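Local coordinates for protein putative acyl-CoA N-acyltransferase (Klebsiella pneumoniae subsp. pneumoniae, PDB 3LOD) that probably transfers an acyl group from acyl-CoA to an amino group of a still unidentified acceptor, as a putative N-acyltransferase of the GNAT family, at residues V68-E71 and E72-E76; G88-L91 and G92-L95; L99-K102 and A103-D107; A122-L125 and Y126-G130. All coordinates share one frame; numbering follows the deposited sequence.

In chain order the four contacts run in series, and none nests within or crosses another. Contact 1 closes the hairpin between strands 61-69 and 74-82. Contact 2 turns the following loop into helix 91-104, contact 3 ends that helix before strand 110-116, and contact 4 ends helix 120-128. Contacts 2 and 3, with centres about 18 Å apart, thus belong to the two ends of one helix. Contact 1 touches contact 3 through Leu69 and Arg106, which brings the end of strand 61-69 against the turn at the C-terminal end of helix 91-104. Contact 2 meets contact 4 where Leu125 packs on Gly92 and Glu93, joining two helices of the GNAT fold.

Contact 1: V68-E71 and E72-E76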
ATOM      1  N   VAL A  68      -8.078   1.556  -0.358  1.00 19.91           N
ATOM      2  CA  VAL A  68      -9.405   2.070  -0.036  1.00 19.23           C
ATOM      3  C   VAL A  68     -10.127   2.280  -1.344  1.00 20.40           C
ATOM      4  O   VAL A  68      -9.652   3.083  -2.173  1.00 20.80           O
ATOM      5  CB  VAL A  68      -9.295   3.425   0.630  1.00 19.00           C
ATOM      6  CG1 VAL A  68     -10.725   4.067   0.826  1.00 20.41           C
ATOM      7  CG2 VAL A  68      -8.526   3.309   1.950  1.00 16.87           C
ATOM      8  N   LEU A  69     -11.253   1.563  -1.532  1.00 21.22           N
ATOM      9  CA  LEU A  69     -12.082   1.605  -2.752  1.00 21.40           C
ATOM     10  C   LEU A  69     -13.255   2.592  -2.738  1.00 23.12           C
ATOM     11  O   LEU A  69     -14.017   2.664  -1.781  1.00 23.80           O
ATOM     12  CB  LEU A  69     -12.698   0.255  -2.991  1.00 21.13           C
ATOM     13  CG  LEU A  69     -11.879  -1.006  -3.003  1.00 19.64           C
ATOM     14  CD1 LEU A  69     -12.865  -2.138  -2.755  1.00 21.06           C
ATOM     15  CD2 LEU A  69     -11.332  -1.074  -4.372  1.00 17.66           C
ATOM     16  N   SER A  70     -13.450   3.292  -3.854  1.00 24.65           N
ATOM     17  CA  SER A  70     -14.484   4.288  -3.978  1.00 25.67           C
ATOM     18  C   SER A  70     -15.614   3.672  -4.783  1.00 25.78           C
ATOM     19  O   SER A  70     -15.446   2.618  -5.411  1.00 24.65           O
ATOM     20  CB  SER A  70     -13.914   5.474  -4.725  1.00 26.49           C
ATOM     21  OG  SER A  70     -14.123   5.342  -6.137  1.00 30.98           O
ATOM     22  N   GLU A  71     -16.769   4.323  -4.790  1.00 25.74           N
ATOM     23  CA  GLU A  71     -17.877   3.721  -5.514  1.00 25.98           C
ATOM     24  C   GLU A  71     -17.790   3.926  -7.041  1.00 25.13           C
ATOM     25  O   GLU A  71     -18.530   3.297  -7.778  1.00 25.01           O
ATOM     26  CB  GLU A  71     -19.262   4.066  -4.917  1.00 26.38           C
ATOM     27  CG  GLU A  71     -19.517   5.545  -4.664  1.00 29.13           C
ATOM     28  CD  GLU A  71     -20.739   5.788  -3.767  1.00 31.89           C
ATOM     29  OE1 GLU A  71     -20.689   5.429  -2.561  1.00 32.78           O
ATOM     30  OE2 GLU A  71     -21.739   6.352  -4.264  1.00 29.80           O
ATOM     31  N   GLU A  72     -16.863   4.749  -7.524  1.00 24.09           N
ATOM     32  CA  GLU A  72     -16.681   4.828  -8.980  1.00 23.14           C
ATOM     33  C   GLU A  72     -15.558   3.935  -9.551  1.00 22.59           C
ATOM     34  O   GLU A  72     -15.114   4.148 -10.692  1.00 20.64           O
ATOM     35  CB  GLU A  72     -16.525   6.276  -9.446  1.00 22.98           C
ATOM     36  CG  GLU A  72     -17.740   7.127  -9.186  1.00 25.15           C
ATOM     37  CD  GLU A  72     -19.044   6.546  -9.771  1.00 28.86           C
ATOM     38  OE1 GLU A  72     -19.027   5.966 -10.906  1.00 30.61           O
ATOM     39  OE2 GLU A  72     -20.093   6.667  -9.078  1.00 30.22           O
ATOM     40  N   GLY A  73     -15.106   2.940  -8.772  1.00 21.71           N
ATOM     41  CA  GLY A  73     -14.098   2.013  -9.265  1.00 21.75           C
ATOM     42  C   GLY A  73     -12.638   2.459  -9.174  1.00 23.64           C
ATOM     43  O   GLY A  73     -11.740   1.728  -9.648  1.00 25.15           O
ATOM     44  N   PHE A  74     -12.371   3.635  -8.594  1.00 22.84           N
ATOM     45  CA  PHE A  74     -11.014   3.983  -8.166  1.00 23.43           C
ATOM     46  C   PHE A  74     -10.706   3.328  -6.820  1.00 23.61           C
ATOM     47  O   PHE A  74     -11.609   2.977  -6.065  1.00 24.71           O
ATOM     48  CB  PHE A  74     -10.841   5.500  -8.068  1.00 22.92           C
ATOM     49  CG  PHE A  74     -10.976   6.175  -9.392  1.00 24.30           C
ATOM     50  CD1 PHE A  74     -12.230   6.522  -9.889  1.00 25.65           C
ATOM     51  CD2 PHE A  74      -9.880   6.354 -10.204  1.00 25.82           C
ATOM     52  CE1 PHE A  74     -12.384   7.101 -11.137  1.00 24.49           C
ATOM     53  CE2 PHE A  74     -10.039   6.958 -11.466  1.00 24.88           C
ATOM     54  CZ  PHE A  74     -11.284   7.306 -11.917  1.00 23.90           C
ATOM     55  N   GLY A  75      -9.426   3.121  -6.566  1.00 22.99           N
ATOM     56  CA  GLY A  75      -8.928   2.533  -5.344  1.00 21.48           C
ATOM     57  C   GLY A  75      -7.755   3.425  -4.962  1.00 21.11           C
ATOM     58  O   GLY A  75      -6.980   3.881  -5.840  1.00 21.05           O
ATOM     59  N   GLU A  76      -7.625   3.732  -3.677  1.00 19.35           N
ATOM     60  CA  GLU A  76      -6.435   4.423  -3.286  1.00 18.86           C
ATOM     61  C   GLU A  76      -5.550   3.460  -2.487  1.00 18.85           C
ATOM     62  O   GLU A  76      -6.020   2.869  -1.491  1.00 19.68           O
ATOM     63  CB  GLU A  76      -6.769   5.653  -2.495  1.00 17.32           C
ATOM     64  CG  GLU A  76      -5.523   6.265  -1.992  1.00 21.90           C
ATOM     65  CD  GLU A  76      -5.735   7.473  -1.134  1.00 26.74           C
ATOM     66  OE1 GLU A  76      -6.888   8.018  -1.055  1.00 31.15           O
ATOM     67  OE2 GLU A  76      -4.725   7.906  -0.576  1.00 23.92           O
TER
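Val68 and Glu76 form an antiparallel hydrogen-bonded pair in a 3:5 hairpin, whose loop is a type I turn from Ser70 to Gly73 followed by a G1 beta bulge at Gly73. Backbone bonds define the register. Val68 N reaches Glu76 O at 2.7 Å, and Glu76 N returns to Val68 O at 2.6 Å. Leu69 and Gly75 then make a non-hydrogen-bonded pair, their CA atoms 4.2 Å apart, before Ser70 N binds Phe74 O at 2.9 Å and 173°. The return bond is shifted by one residue: Gly73 N makes a weak bond to Ser70 O at 3.4 Å. Positive phi at Gly73 (83°) is the signature of this bulge.

Side-chain polar bonds centre on Ser70. Its OG accepts from Glu72 N at 3.1 Å, with a bent N-H...O angle of 138°, forming an ST turn inside the loop. The same hydroxyl gives a weak bond to Phe74 O and lies near the plane of the Phe74 ring, at its edge.

Apolar and outside contacts place the hairpin in the sheet. Leu69, whose side chain packs on Arg106 and Cys108, shares its face with Gly75, which has no side chain. Phe74 meets His109 edge-to-face, and Glu76 OE2 is bonded to Tyr140 OH.

Glu71 and Glu72 keep their OE2 atoms 5.1 Å apart at the exposed turn. The chemistry therefore suggests that closure rests mainly on backbone bonds, with the Ser70 hydroxyl adding one bent and one weak bond, while the two acids may repel mildly across a solvent-facing tip.

Contact 2: G88-L91 and G92-L95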
ATOM      1  N   GLY A  88      15.290  -5.751  -0.060  1.00 22.07           N
ATOM      2  CA  GLY A  88      16.363  -6.247  -0.909  1.00 21.54           C
ATOM      3  C   GLY A  88      16.025  -7.525  -1.664  1.00 21.91           C
ATOM      4  O   GLY A  88      16.906  -8.109  -2.342  1.00 21.87           O
ATOM      5  N   GLN A  89      14.765  -7.965  -1.549  1.00 21.98           N
ATOM      6  CA  GLN A  89      14.343  -9.263  -2.109  1.00 22.61           C
ATOM      7  C   GLN A  89      12.922  -9.287  -2.644  1.00 22.81           C
ATOM      8  O   GLN A  89      12.254 -10.330  -2.593  1.00 23.72           O
ATOM      9  CB  GLN A  89      14.577 -10.408  -1.114  1.00 22.24           C
ATOM     10  CG  GLN A  89      13.712 -10.354   0.125  1.00 24.84           C
ATOM     11  CD  GLN A  89      14.116 -11.386   1.140  1.00 27.58           C
ATOM     12  OE1 GLN A  89      14.287 -11.075   2.303  1.00 29.16           O
ATOM     13  NE2 GLN A  89      14.284 -12.626   0.702  1.00 30.49           N
ATOM     14  N   GLN A  90      12.468  -8.133  -3.144  1.00 22.43           N
ATOM     15  CA  GLN A  90      11.290  -8.054  -3.996  1.00 22.88           C
ATOM     16  C   GLN A  90       9.949  -8.281  -3.310  1.00 23.48           C
ATOM     17  O   GLN A  90       8.979  -8.557  -3.984  1.00 24.90           O
ATOM     18  CB  GLN A  90      11.391  -9.012  -5.192  1.00 22.79           C
ATOM     19  CG  GLN A  90      12.511  -8.694  -6.160  1.00 22.46           C
ATOM     20  CD  GLN A  90      13.787  -9.341  -5.728  1.00 24.98           C
ATOM     21  OE1 GLN A  90      13.788 -10.498  -5.298  1.00 26.95           O
ATOM     22  NE2 GLN A  90      14.882  -8.600  -5.796  1.00 24.90           N
ATOM     23  N   LEU A  91       9.867  -8.112  -1.997  1.00 23.65           N
ATOM     24  CA  LEU A  91       8.602  -8.301  -1.282  1.00 23.10           C
ATOM     25  C   LEU A  91       7.596  -7.216  -1.624  1.00 23.87           C
ATOM     26  O   LEU A  91       6.375  -7.461  -1.609  1.00 23.19           O
ATOM     27  CB  LEU A  91       8.801  -8.401   0.259  1.00 21.59           C
ATOM     28  CG  LEU A  91       9.640  -9.538   0.880  1.00 20.74           C
ATOM     29  CD1 LEU A  91       9.520  -9.549   2.376  1.00 18.97           C
ATOM     30  CD2 LEU A  91       9.263 -10.893   0.314  1.00 21.37           C
ATOM     31  N   GLY A  92       8.098  -6.002  -1.868  1.00 25.37           N
ATOM     32  CA  GLY A  92       7.209  -4.873  -2.185  1.00 26.15           C
ATOM     33  C   GLY A  92       6.391  -5.287  -3.395  1.00 27.03           C
ATOM     34  O   GLY A  92       5.143  -5.187  -3.412  1.00 28.17           O
ATOM     35  N   GLU A  93       7.121  -5.825  -4.365  1.00 26.64           N
ATOM     36  CA  GLU A  93       6.596  -6.392  -5.595  1.00 27.04           C
ATOM     37  C   GLU A  93       5.570  -7.448  -5.357  1.00 26.09           C
ATOM     38  O   GLU A  93       4.544  -7.457  -6.007  1.00 27.45           O
ATOM     39  CB  GLU A  93       7.736  -7.082  -6.306  1.00 26.98           C
ATOM     40  CG  GLU A  93       7.856  -6.822  -7.735  1.00 30.49           C
ATOM     41  CD  GLU A  93       9.339  -6.872  -8.094  1.00 38.05           C
ATOM     42  OE1 GLU A  93       9.822  -7.845  -8.793  1.00 33.61           O
ATOM     43  OE2 GLU A  93      10.023  -5.932  -7.585  1.00 40.50           O
ATOM     44  N   LYS A  94       5.868  -8.380  -4.477  1.00 25.20           N
ATOM     45  CA  LYS A  94       4.965  -9.482  -4.239  1.00 25.42           C
ATOM     46  C   LYS A  94       3.651  -8.961  -3.680  1.00 24.25           C
ATOM     47  O   LYS A  94       2.577  -9.304  -4.195  1.00 24.26           O
ATOM     48  CB  LYS A  94       5.628 -10.515  -3.329  1.00 26.08           C
ATOM     49  CG  LYS A  94       4.783 -11.731  -3.028  1.00 29.25           C
ATOM     50  CD  LYS A  94       5.650 -13.030  -2.788  1.00 32.92           C
ATOM     51  CE  LYS A  94       4.741 -14.240  -2.417  1.00 33.67           C
ATOM     52  NZ  LYS A  94       5.128 -15.580  -2.986  1.00 34.39           N
ATOM     53  N   LEU A  95       3.766  -8.074  -2.691  1.00 23.01           N
ATOM     54  CA  LEU A  95       2.631  -7.435  -2.016  1.00 23.09           C
ATOM     55  C   LEU A  95       1.792  -6.558  -2.952  1.00 23.80           C
ATOM     56  O   LEU A  95       0.582  -6.722  -3.066  1.00 23.53           O
ATOM     57  CB  LEU A  95       3.106  -6.570  -0.844  1.00 22.11           C
ATOM     58  CG  LEU A  95       2.067  -5.744  -0.066  1.00 19.73           C
ATOM     59  CD1 LEU A  95       0.980  -6.614   0.609  1.00 16.56           C
ATOM     60  CD2 LEU A  95       2.786  -4.912   1.001  1.00 20.51           C
TER
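Gln90 and Glu93 run side by side at the start of helix 91-104, where the chain leaves the loop at the GNAT Q/R-x-x-G-x-G/A signature, matched only in part, with Gln90 where the consensus has Gly or Ala. In relatives this loop and helix end receive the pyrophosphate of CoA; here that role is inferred from the family. Gln90 is the N-cap residue, with positive phi (72°). Its chi1 (-64°) sets CG beside the backbone N and alongside the Glu93 carboxylate, 3.9 Å from Glu93 OE1; the chain bends only beyond it, at chi2. The Glu93 chain departs from staggered positions at both chi1 (-134°) and chi2. Its OE2 has a long, weak ion pair with Arg128.

Lys94 takes another course. Its CB passes 3.6 Å from Leu91 O, after which the chain runs away from the cap to bond through NZ to Ala2 O. Leu91 and Leu95, both buried, turn toward strand 49-55: Leu91 packs on Ile54, and Leu95 on Leu52 and Ile54.

Underneath these side chains the first helical bonds are made in sequence. Lys94 N donates to Gln90 O at 3.2 Å, and Leu95 N closes the next turn on Leu91 O at 2.9 Å.

Contact 3: L99-K102 and A103-D107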
ATOM      1  N   LEU A  99      -2.212  -6.854  -3.900  1.00 18.90           N
ATOM      2  CA  LEU A  99      -3.221  -5.830  -3.640  1.00 18.69           C
ATOM      3  C   LEU A  99      -3.967  -5.504  -4.944  1.00 19.43           C
ATOM      4  O   LEU A  99      -5.189  -5.306  -4.975  1.00 18.47           O
ATOM      5  CB  LEU A  99      -2.569  -4.556  -3.067  1.00 18.78           C
ATOM      6  CG  LEU A  99      -2.072  -4.635  -1.606  1.00 16.04           C
ATOM      7  CD1 LEU A  99      -1.010  -3.585  -1.339  1.00 14.23           C
ATOM      8  CD2 LEU A  99      -3.215  -4.443  -0.647  1.00  5.39           C
ATOM      9  N   GLU A 100      -3.206  -5.432  -6.020  1.00 19.86           N
ATOM     10  CA  GLU A 100      -3.794  -5.263  -7.343  1.00 20.67           C
ATOM     11  C   GLU A 100      -4.736  -6.421  -7.603  1.00 20.83           C
ATOM     12  O   GLU A 100      -5.909  -6.220  -7.999  1.00 20.76           O
ATOM     13  CB  GLU A 100      -2.698  -5.182  -8.425  1.00 20.75           C
ATOM     14  CG  GLU A 100      -1.754  -4.031  -8.201  1.00 21.22           C
ATOM     15  CD  GLU A 100      -0.662  -3.962  -9.252  1.00 27.41           C
ATOM     16  OE1 GLU A 100      -0.403  -4.983  -9.937  1.00 29.47           O
ATOM     17  OE2 GLU A 100      -0.063  -2.873  -9.395  1.00 28.22           O
ATOM     18  N   ALA A 101      -4.277  -7.645  -7.369  1.00 21.49           N
ATOM     19  CA  ALA A 101      -5.201  -8.767  -7.698  1.00 22.15           C
ATOM     20  C   ALA A 101      -6.518  -8.591  -6.913  1.00 22.54           C
ATOM     21  O   ALA A 101      -7.608  -8.716  -7.485  1.00 23.52           O
ATOM     22  CB  ALA A 101      -4.575 -10.183  -7.511  1.00 20.06           C
ATOM     23  N   LYS A 102      -6.427  -8.230  -5.634  1.00 22.90           N
ATOM     24  CA  LYS A 102      -7.637  -8.084  -4.832  1.00 23.62           C
ATOM     25  C   LYS A 102      -8.509  -6.919  -5.296  1.00 23.19           C
ATOM     26  O   LYS A 102      -9.749  -6.970  -5.191  1.00 23.26           O
ATOM     27  CB  LYS A 102      -7.341  -8.090  -3.318  1.00 23.84           C
ATOM     28  CG  LYS A 102      -7.022  -9.533  -2.879  1.00 29.02           C
ATOM     29  CD  LYS A 102      -7.622 -10.018  -1.520  1.00 36.15           C
ATOM     30  CE  LYS A 102      -9.158 -10.081  -1.502  1.00 40.23           C
ATOM     31  NZ  LYS A 102      -9.723 -10.668  -0.218  1.00 39.82           N
ATOM     32  N   ALA A 103      -7.874  -5.890  -5.837  1.00 22.74           N
ATOM     33  CA  ALA A 103      -8.623  -4.730  -6.279  1.00 23.14           C
ATOM     34  C   ALA A 103      -9.393  -5.132  -7.541  1.00 23.28           C
ATOM     35  O   ALA A 103     -10.586  -4.851  -7.661  1.00 24.35           O
ATOM     36  CB  ALA A 103      -7.698  -3.546  -6.523  1.00 22.16           C
ATOM     37  N   ARG A 104      -8.750  -5.831  -8.452  1.00 22.53           N
ATOM     38  CA  ARG A 104      -9.504  -6.309  -9.587  1.00 23.48           C
ATOM     39  C   ARG A 104     -10.722  -7.111  -9.187  1.00 24.68           C
ATOM     40  O   ARG A 104     -11.762  -6.948  -9.790  1.00 25.75           O
ATOM     41  CB  ARG A 104      -8.670  -7.149 -10.524  1.00 22.89           C
ATOM     42  CG  ARG A 104      -7.710  -6.358 -11.316  1.00 22.52           C
ATOM     43  CD  ARG A 104      -6.949  -7.231 -12.348  1.00 26.95           C
ATOM     44  NE  ARG A 104      -5.680  -6.549 -12.616  1.00 33.78           N
ATOM     45  CZ  ARG A 104      -4.507  -6.880 -12.062  1.00 35.04           C
ATOM     46  NH1 ARG A 104      -4.401  -7.964 -11.295  1.00 32.77           N
ATOM     47  NH2 ARG A 104      -3.428  -6.147 -12.316  1.00 36.41           N
ATOM     48  N   GLN A 105     -10.640  -7.983  -8.194  1.00 25.65           N
ATOM     49  CA  GLN A 105     -11.806  -8.841  -7.942  1.00 27.21           C
ATOM     50  C   GLN A 105     -12.971  -8.005  -7.461  1.00 26.66           C
ATOM     51  O   GLN A 105     -14.092  -8.471  -7.373  1.00 25.45           O
ATOM     52  CB  GLN A 105     -11.508  -9.895  -6.896  1.00 27.93           C
ATOM     53  CG  GLN A 105     -10.687 -11.045  -7.414  1.00 34.08           C
ATOM     54  CD  GLN A 105      -9.782 -11.648  -6.305  1.00 41.03           C
ATOM     55  OE1 GLN A 105     -10.212 -11.835  -5.147  1.00 40.57           O
ATOM     56  NE2 GLN A 105      -8.513 -11.933  -6.663  1.00 44.09           N
ATOM     57  N   ARG A 106     -12.676  -6.759  -7.136  1.00 27.20           N
ATOM     58  CA  ARG A 106     -13.679  -5.837  -6.655  1.00 27.91           C
ATOM     59  C   ARG A 106     -14.031  -4.798  -7.736  1.00 27.52           C
ATOM     60  O   ARG A 106     -14.623  -3.746  -7.448  1.00 27.93           O
ATOM     61  CB  ARG A 106     -13.180  -5.212  -5.353  1.00 29.01           C
ATOM     62  CG  ARG A 106     -12.904  -6.280  -4.259  1.00 31.34           C
ATOM     63  CD  ARG A 106     -14.203  -6.750  -3.609  1.00 35.35           C
ATOM     64  NE  ARG A 106     -15.047  -5.591  -3.312  1.00 39.34           N
ATOM     65  CZ  ARG A 106     -15.054  -4.942  -2.143  1.00 43.75           C
ATOM     66  NH1 ARG A 106     -14.282  -5.345  -1.107  1.00 42.37           N
ATOM     67  NH2 ARG A 106     -15.858  -3.888  -2.004  1.00 44.67           N
ATOM     68  N   ASP A 107     -13.690  -5.138  -8.984  1.00 26.27           N
ATOM     69  CA  ASP A 107     -13.944  -4.306 -10.172  1.00 25.61           C
ATOM     70  C   ASP A 107     -13.194  -3.005 -10.202  1.00 25.51           C
ATOM     71  O   ASP A 107     -13.601  -2.089 -10.925  1.00 27.07           O
ATOM     72  CB  ASP A 107     -15.424  -3.967 -10.337  1.00 24.88           C
ATOM     73  CG  ASP A 107     -16.277  -5.186 -10.617  1.00 23.55           C
ATOM     74  OD1 ASP A 107     -15.714  -6.166 -11.138  1.00 20.10           O
ATOM     75  OD2 ASP A 107     -17.505  -5.141 -10.325  1.00 19.05           O
TER
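Glu100 O is gripped by two backbone donors: Arg104 N reaches it at 2.9 Å with a nearly straight N-H...O angle of 172°, and Ala103 N adds a weak, strongly bent bond. Ala103 N also donates to Leu99 O at 2.9 Å, so its hydrogen is shared between successive carbonyls. Gln105 N continues the series to Ala101 O at 3.2 Å.

Outside these backbone bonds the Arg104 side chain runs alongside Glu100, pointing the same way. Its CG lies beside the backbone N (chi1 -73°) and the chain stays extended to NE, which carries one face of the guanidinium over Glu100 C. NH2 stops 4.0 Å from Glu100 OE1, beyond a salt bridge, with the carboxylate and guanidinium planes 76° apart. Glu100 OE2 has its partners elsewhere, a salt bridge to Lys151 NZ and a hydrogen bond with Tyr131 OH. On another side Arg106 lays CG 3.4 Å from Lys102 O, and its NH1 bonds to Gln47 O.

The helix closes as Asp107 N bonds to Arg104 O at 2.8 Å and Cys108 N turns back to Ala103 O, with Asp107 at positive phi. This is a Schellman motif, ending the helix of a beta-alpha-beta unit between strands 74-82 and 110-116.

Contact 4: A122-L125 and Y126-G130; sequences AIAL and YTRNG
Ala122 meets Tyr126 twice near the C-terminal end of helix 120-128. Its carbonyl O accepts from Tyr126 N at 3.0 Å and also lies over one face of the tyrosine ring, 3.1 Å above the plane and displaced toward the rim. The ring takes this place because its CG stands beside the backbone N (chi1 -56°), folding it back along the helix; Ala122 CB then touches Tyr126 CE2 at 3.9 Å. The ring also packs on Leu113 and Met149 of the sheet.

At Ile123 the carbonyl O has two donors, Thr127 N at 3.1 Å and Thr127 OG1 at 2.6 Å. They arrive from opposite faces of the carbonyl plane, the hydroxyl 35° out of it.

Ala124 O accepts from Arg128 N at 3.0 Å, in the regular helical manner.

Leu125 lies beneath Arg128, whose guanidinium sets one face over Leu125 CA while the two side chains cross at about a right angle. NH1 rests 3.8 Å from Leu125 CD1. The final carbonyl, Leu125 O, receives a weak bond from Asn129 N, as the chain enters a Schellman motif with Gly130 at positive phi.

Chemically, the last turn is held by backbone bonds reinforced at Ile123 by the threonine hydroxyl, which satisfies its own hydrogen within the helix, while the guanidinium of exposed Arg128 lies over Leu125 carbon.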
ATOM      1  N   ALA A 122       9.839   3.670  -2.348  1.00 20.67           N
ATOM      2  CA  ALA A 122       8.486   3.347  -2.692  1.00 20.16           C
ATOM      3  C   ALA A 122       8.273   3.872  -4.053  1.00 21.18           C
ATOM      4  O   ALA A 122       7.661   3.217  -4.876  1.00 21.42           O
ATOM      5  CB  ALA A 122       7.542   4.014  -1.755  1.00 18.88           C
ATOM      6  N   ILE A 123       8.755   5.083  -4.296  1.00 22.04           N
ATOM      7  CA  ILE A 123       8.441   5.733  -5.544  1.00 22.72           C
ATOM      8  C   ILE A 123       9.009   4.899  -6.682  1.00 24.27           C
ATOM      9  O   ILE A 123       8.356   4.711  -7.712  1.00 25.17           O
ATOM     10  CB  ILE A 123       9.013   7.151  -5.611  1.00 22.52           C
ATOM     11  CG1 ILE A 123       8.136   8.123  -4.806  1.00 22.13           C
ATOM     12  CG2 ILE A 123       9.042   7.618  -7.051  1.00 22.03           C
ATOM     13  CD1 ILE A 123       8.804   9.499  -4.545  1.00 17.62           C
ATOM     14  N   ALA A 124      10.228   4.386  -6.493  1.00 25.63           N
ATOM     15  CA  ALA A 124      10.859   3.557  -7.525  1.00 25.38           C
ATOM     16  C   ALA A 124      10.141   2.220  -7.676  1.00 25.43           C
ATOM     17  O   ALA A 124      10.047   1.705  -8.779  1.00 25.26           O
ATOM     18  CB  ALA A 124      12.304   3.341  -7.237  1.00 24.85           C
ATOM     19  N   LEU A 125       9.657   1.646  -6.578  1.00 25.28           N
ATOM     20  CA  LEU A 125       8.919   0.396  -6.691  1.00 25.86           C
ATOM     21  C   LEU A 125       7.677   0.612  -7.585  1.00 26.87           C
ATOM     22  O   LEU A 125       7.426  -0.158  -8.511  1.00 28.19           O
ATOM     23  CB  LEU A 125       8.521  -0.111  -5.329  1.00 25.76           C
ATOM     24  CG  LEU A 125       7.404  -1.153  -5.392  1.00 27.87           C
ATOM     25  CD1 LEU A 125       7.949  -2.437  -5.950  1.00 29.75           C
ATOM     26  CD2 LEU A 125       6.913  -1.426  -4.030  1.00 27.99           C
ATOM     27  N   TYR A 126       6.926   1.682  -7.369  1.00 26.77           N
ATOM     28  CA  TYR A 126       5.745   1.860  -8.170  1.00 27.34           C
ATOM     29  C   TYR A 126       6.084   2.073  -9.609  1.00 29.25           C
ATOM     30  O   TYR A 126       5.392   1.525 -10.454  1.00 31.29           O
ATOM     31  CB  TYR A 126       4.889   3.004  -7.666  1.00 26.11           C
ATOM     32  CG  TYR A 126       4.508   2.833  -6.218  1.00 21.89           C
ATOM     33  CD1 TYR A 126       3.960   1.619  -5.730  1.00 15.78           C
ATOM     34  CD2 TYR A 126       4.677   3.876  -5.335  1.00 18.63           C
ATOM     35  CE1 TYR A 126       3.659   1.457  -4.368  1.00 13.46           C
ATOM     36  CE2 TYR A 126       4.355   3.738  -3.983  1.00 13.78           C
ATOM     37  CZ  TYR A 126       3.851   2.536  -3.506  1.00 15.22           C
ATOM     38  OH  TYR A 126       3.521   2.480  -2.129  1.00 19.27           O
ATOM     39  N   THR A 127       7.107   2.884  -9.886  1.00 30.60           N
ATOM     40  CA  THR A 127       7.574   3.182 -11.257  1.00 31.89           C
ATOM     41  C   THR A 127       7.982   1.916 -12.005  1.00 33.79           C
ATOM     42  O   THR A 127       7.633   1.748 -13.166  1.00 34.13           O
ATOM     43  CB  THR A 127       8.782   4.159 -11.258  1.00 31.74           C
ATOM     44  OG1 THR A 127       8.546   5.191 -10.295  1.00 32.69           O
ATOM     45  CG2 THR A 127       9.022   4.787 -12.635  1.00 27.86           C
ATOM     46  N   ARG A 128       8.715   1.031 -11.326  1.00 35.75           N
ATOM     47  CA  ARG A 128       9.115  -0.273 -11.871  1.00 37.26           C
ATOM     48  C   ARG A 128       7.896  -1.127 -12.244  1.00 37.79           C
ATOM     49  O   ARG A 128       8.029  -2.086 -13.016  1.00 38.96           O
ATOM     50  CB  ARG A 128       9.972  -1.058 -10.859  1.00 37.94           C
ATOM     51  CG  ARG A 128      11.490  -0.949 -11.032  1.00 38.89           C
ATOM     52  CD  ARG A 128      12.233  -1.804  -9.994  1.00 41.95           C
ATOM     53  NE  ARG A 128      12.415  -1.121  -8.701  1.00 46.83           N
ATOM     54  CZ  ARG A 128      12.065  -1.589  -7.488  1.00 45.72           C
ATOM     55  NH1 ARG A 128      11.487  -2.789  -7.319  1.00 46.36           N
ATOM     56  NH2 ARG A 128      12.293  -0.838  -6.417  1.00 44.01           N
ATOM     57  N   ASN A 129       6.716  -0.792 -11.711  1.00 37.55           N
ATOM     58  CA  ASN A 129       5.502  -1.583 -11.990  1.00 36.78           C
ATOM     59  C   ASN A 129       4.324  -0.814 -12.589  1.00 36.22           C
ATOM     60  O   ASN A 129       3.153  -1.118 -12.334  1.00 37.44           O
ATOM     61  CB  ASN A 129       5.096  -2.425 -10.782  1.00 36.28           C
ATOM     62  CG  ASN A 129       6.235  -3.308 -10.289  1.00 36.97           C
ATOM     63  OD1 ASN A 129       6.919  -2.977  -9.312  1.00 38.89           O
ATOM     64  ND2 ASN A 129       6.473  -4.414 -10.983  1.00 36.47           N
ATOM     65  N   GLY A 130       4.642   0.183 -13.391  1.00 34.98           N
ATOM     66  CA  GLY A 130       3.656   0.769 -14.255  1.00 32.49           C
ATOM     67  C   GLY A 130       2.883   1.916 -13.695  1.00 30.84           C
ATOM     68  O   GLY A 130       2.004   2.405 -14.368  1.00 31.07           O
TER